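Local coordinates for GTPase HflX (Sulfolobus solfataricus P2, PDB 2QTF), which hydrolyses GTP and associates with the large 50S ribosomal subunit, possibly acting in protein synthesis or ribosome biogenesis, at residues 298-303 against 333-338. Residues are numbered along the deposited sequence; the frame is centred on the assembly and turned at random.
Sequences TLNKID and ISALKR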
ATOM      1  N   THR A 298      10.439  13.642   2.072  1.00 23.27           N
ATOM      2  CA  THR A 298      10.143  14.425   0.907  1.00 23.07           C
ATOM      3  C   THR A 298       8.699  14.933   1.003  1.00 23.34           C
ATOM      4  O   THR A 298       7.756  14.153   0.941  1.00 21.48           O
ATOM      5  CB  THR A 298      10.337  13.653  -0.435  1.00 22.39           C
ATOM      6  OG1 THR A 298       9.430  12.555  -0.485  1.00 22.97           O
ATOM      7  CG2 THR A 298      11.760  13.128  -0.603  1.00 22.91           C
ATOM      8  N   LEU A 299       8.571  16.236   1.100  1.00 23.69           N
ATOM      9  CA  LEU A 299       7.296  16.901   1.040  1.00 25.72           C
ATOM     10  C   LEU A 299       6.848  17.044  -0.409  1.00 26.43           C
ATOM     11  O   LEU A 299       7.388  17.841  -1.172  1.00 25.14           O
ATOM     12  CB  LEU A 299       7.447  18.283   1.768  1.00 27.88           C
ATOM     13  CG  LEU A 299       6.232  19.114   2.012  1.00 30.35           C
ATOM     14  CD1 LEU A 299       5.157  18.144   2.783  1.00 28.75           C
ATOM     15  CD2 LEU A 299       6.675  20.342   2.858  1.00 26.50           C
ATOM     16  N   ASN A 300       5.899  16.192  -0.798  1.00 24.13           N
ATOM     17  CA  ASN A 300       5.533  15.969  -2.169  1.00 24.07           C
ATOM     18  C   ASN A 300       4.240  16.714  -2.560  1.00 25.42           C
ATOM     19  O   ASN A 300       3.578  17.272  -1.665  1.00 24.78           O
ATOM     20  CB  ASN A 300       5.331  14.449  -2.377  1.00 23.22           C
ATOM     21  CG  ASN A 300       5.249  14.055  -3.856  1.00 22.75           C
ATOM     22  OD1 ASN A 300       5.880  14.643  -4.746  1.00 24.16           O
ATOM     23  ND2 ASN A 300       4.428  13.074  -4.142  1.00 22.00           N
ATOM     24  N   LYS A 301       3.979  16.756  -3.875  1.00 24.28           N
ATOM     25  CA  LYS A 301       2.783  17.330  -4.533  1.00 27.42           C
ATOM     26  C   LYS A 301       2.758  18.832  -4.351  1.00 29.19           C
ATOM     27  O   LYS A 301       1.662  19.441  -4.336  1.00 30.67           O
ATOM     28  CB  LYS A 301       1.501  16.716  -3.935  1.00 26.42           C
ATOM     29  CG  LYS A 301       1.436  15.241  -4.030  1.00 26.53           C
ATOM     30  CD  LYS A 301      -0.032  14.786  -3.712  1.00 32.87           C
ATOM     31  CE  LYS A 301      -0.084  13.305  -3.737  1.00 33.05           C
ATOM     32  NZ  LYS A 301      -1.513  12.765  -3.707  1.00 33.09           N
ATOM     33  N   ILE A 302       3.945  19.450  -4.240  1.00 30.28           N
ATOM     34  CA  ILE A 302       4.051  20.861  -3.925  1.00 30.70           C
ATOM     35  C   ILE A 302       3.465  21.758  -5.040  1.00 34.91           C
ATOM     36  O   ILE A 302       3.221  22.963  -4.792  1.00 36.28           O
ATOM     37  CB  ILE A 302       5.508  21.336  -3.690  1.00 31.36           C
ATOM     38  CG1 ILE A 302       6.367  21.284  -5.056  1.00 30.28           C
ATOM     39  CG2 ILE A 302       6.089  20.664  -2.369  1.00 27.78           C
ATOM     40  CD1 ILE A 302       7.855  21.796  -4.892  1.00 29.71           C
ATOM     41  N   ASP A 303       3.272  21.197  -6.229  1.00 36.00           N
ATOM     42  CA  ASP A 303       2.619  21.939  -7.300  1.00 41.13           C
ATOM     43  C   ASP A 303       1.153  22.296  -6.969  1.00 44.01           C
ATOM     44  O   ASP A 303       0.638  23.335  -7.447  1.00 43.87           O
ATOM     45  CB  ASP A 303       2.690  21.167  -8.635  1.00 39.70           C
ATOM     46  CG  ASP A 303       2.095  19.763  -8.554  1.00 44.72           C
ATOM     47  OD1 ASP A 303       2.617  18.859  -7.790  1.00 41.58           O
ATOM     48  OD2 ASP A 303       1.126  19.546  -9.329  1.00 45.12           O
ATOM     49  N   ILE A 333       9.333  18.501  -3.160  1.00 21.09           N
ATOM     50  CA  ILE A 333       9.413  18.092  -4.550  1.00 22.27           C
ATOM     51  C   ILE A 333       8.026  18.036  -5.137  1.00 23.00           C
ATOM     52  O   ILE A 333       7.009  18.044  -4.397  1.00 23.37           O
ATOM     53  CB  ILE A 333       9.983  16.621  -4.697  1.00 21.80           C
ATOM     54  CG1 ILE A 333       9.023  15.631  -3.952  1.00 23.47           C
ATOM     55  CG2 ILE A 333      11.448  16.579  -4.172  1.00 19.23           C
ATOM     56  CD1 ILE A 333       9.393  14.099  -4.165  1.00 24.19           C
ATOM     57  N   SER A 334       7.947  17.900  -6.451  1.00 23.46           N
ATOM     58  CA  SER A 334       6.698  17.455  -7.089  1.00 24.24           C
ATOM     59  C   SER A 334       7.058  16.309  -8.023  1.00 25.04           C
ATOM     60  O   SER A 334       7.675  16.526  -9.071  1.00 25.89           O
ATOM     61  CB  SER A 334       5.975  18.540  -7.833  1.00 25.35           C
ATOM     62  OG  SER A 334       4.967  17.853  -8.574  1.00 27.13           O
ATOM     63  N   ALA A 335       6.786  15.086  -7.605  1.00 25.79           N
ATOM     64  CA  ALA A 335       7.113  13.906  -8.436  1.00 28.31           C
ATOM     65  C   ALA A 335       6.337  13.958  -9.724  1.00 30.86           C
ATOM     66  O   ALA A 335       6.907  13.606 -10.727  1.00 31.66           O
ATOM     67  CB  ALA A 335       6.890  12.557  -7.695  1.00 25.86           C
ATOM     68  N   LEU A 336       5.096  14.485  -9.730  1.00 33.07           N
ATOM     69  CA  LEU A 336       4.267  14.537 -11.006  1.00 36.30           C
ATOM     70  C   LEU A 336       4.713  15.583 -11.997  1.00 36.30           C
ATOM     71  O   LEU A 336       4.710  15.358 -13.180  1.00 37.51           O
ATOM     72  CB  LEU A 336       2.771  14.811 -10.742  1.00 36.97           C
ATOM     73  CG  LEU A 336       1.983  13.506 -10.482  1.00 46.64           C
ATOM     74  CD1 LEU A 336       0.496  13.745 -10.877  1.00 47.23           C
ATOM     75  CD2 LEU A 336       2.533  12.186 -11.196  1.00 46.44           C
ATOM     76  N   LYS A 337       5.060  16.750 -11.486  1.00 36.84           N
ATOM     77  CA  LYS A 337       5.452  17.884 -12.278  1.00 36.80           C
ATOM     78  C   LYS A 337       6.947  17.952 -12.481  1.00 37.57           C
ATOM     79  O   LYS A 337       7.427  18.817 -13.241  1.00 38.05           O
ATOM     80  CB  LYS A 337       4.993  19.148 -11.574  1.00 36.69           C
ATOM     81  CG  LYS A 337       3.513  19.410 -11.798  1.00 43.97           C
ATOM     82  CD  LYS A 337       3.137  19.494 -13.269  1.00 47.49           C
ATOM     83  CE  LYS A 337       1.629  19.289 -13.411  1.00 56.04           C
ATOM     84  NZ  LYS A 337       1.032  19.880 -14.692  1.00 57.88           N
ATOM     85  N   ARG A 338       7.661  17.070 -11.786  1.00 35.49           N
ATOM     86  CA  ARG A 338       9.107  16.901 -11.893  1.00 36.56           C
ATOM     87  C   ARG A 338       9.727  18.193 -11.390  1.00 34.71           C
ATOM     88  O   ARG A 338      10.514  18.832 -12.144  1.00 37.77           O
ATOM     89  CB  ARG A 338       9.533  16.666 -13.428  1.00 36.81           C
ATOM     90  CG  ARG A 338       9.344  15.254 -14.040  1.00 40.27           C
ATOM     91  CD  ARG A 338       9.286  15.235 -15.670  1.00 41.20           C
ATOM     92  NE  ARG A 338       7.885  15.444 -15.995  1.00 45.98           N
ATOM     93  CZ  ARG A 338       7.341  16.282 -16.849  1.00 48.32           C
ATOM     94  NH1 ARG A 338       8.057  16.971 -17.706  1.00 57.10           N
ATOM     95  NH2 ARG A 338       6.024  16.331 -16.919  1.00 51.50           N
TER
HETATM   96  O   HOH W   1       3.615  15.179  -7.205  1.00 28.75           O
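Ser334 OG is gripped from three directions. It donates to Asp303 OD1 at 2.7 Å, meeting that oxygen from above the carboxylate, 60° out of its plane, and it accepts from the backbone N of Lys337 in an ST motif and from a water. Placing OG anti to its own backbone N (chi1 169°) turns the hydroxyl to Asp303. Asp303 OD2 lies against the Lys337 chain, 3.4 Å from Lys337 CG, while Lys337 NZ stays 5.4 Å from it, so no salt bridge forms. An alanine in place of Asp303 would probably leave the Ser334 hydroxyl without its acceptor and the Lys337 methylene chain without its neighbour. The segments carry the NKxD and SAL guanine-recognition motifs of the P-loop GTPase fold, both inferred to bind GTP. Asn300 ties them together: its OD1 accepts from Ala335 N at 3.0 Å, nearly straight (168°) and in the amide plane, while its ND2 reaches Ser190 O in the P-loop. Bonds at both ends of the amide would hold its rotation. Beside it, Ile333 crosses the Asn300 side chain obliquely, CG1 3.4 Å from OD1, and its CD1 continues to Thr298 CB at 3.9 Å. The backbone bond from Ile333 N to Leu299 O extends the strand pairing, and Ile302 CG1 packs 3.4 Å from Ile333 O.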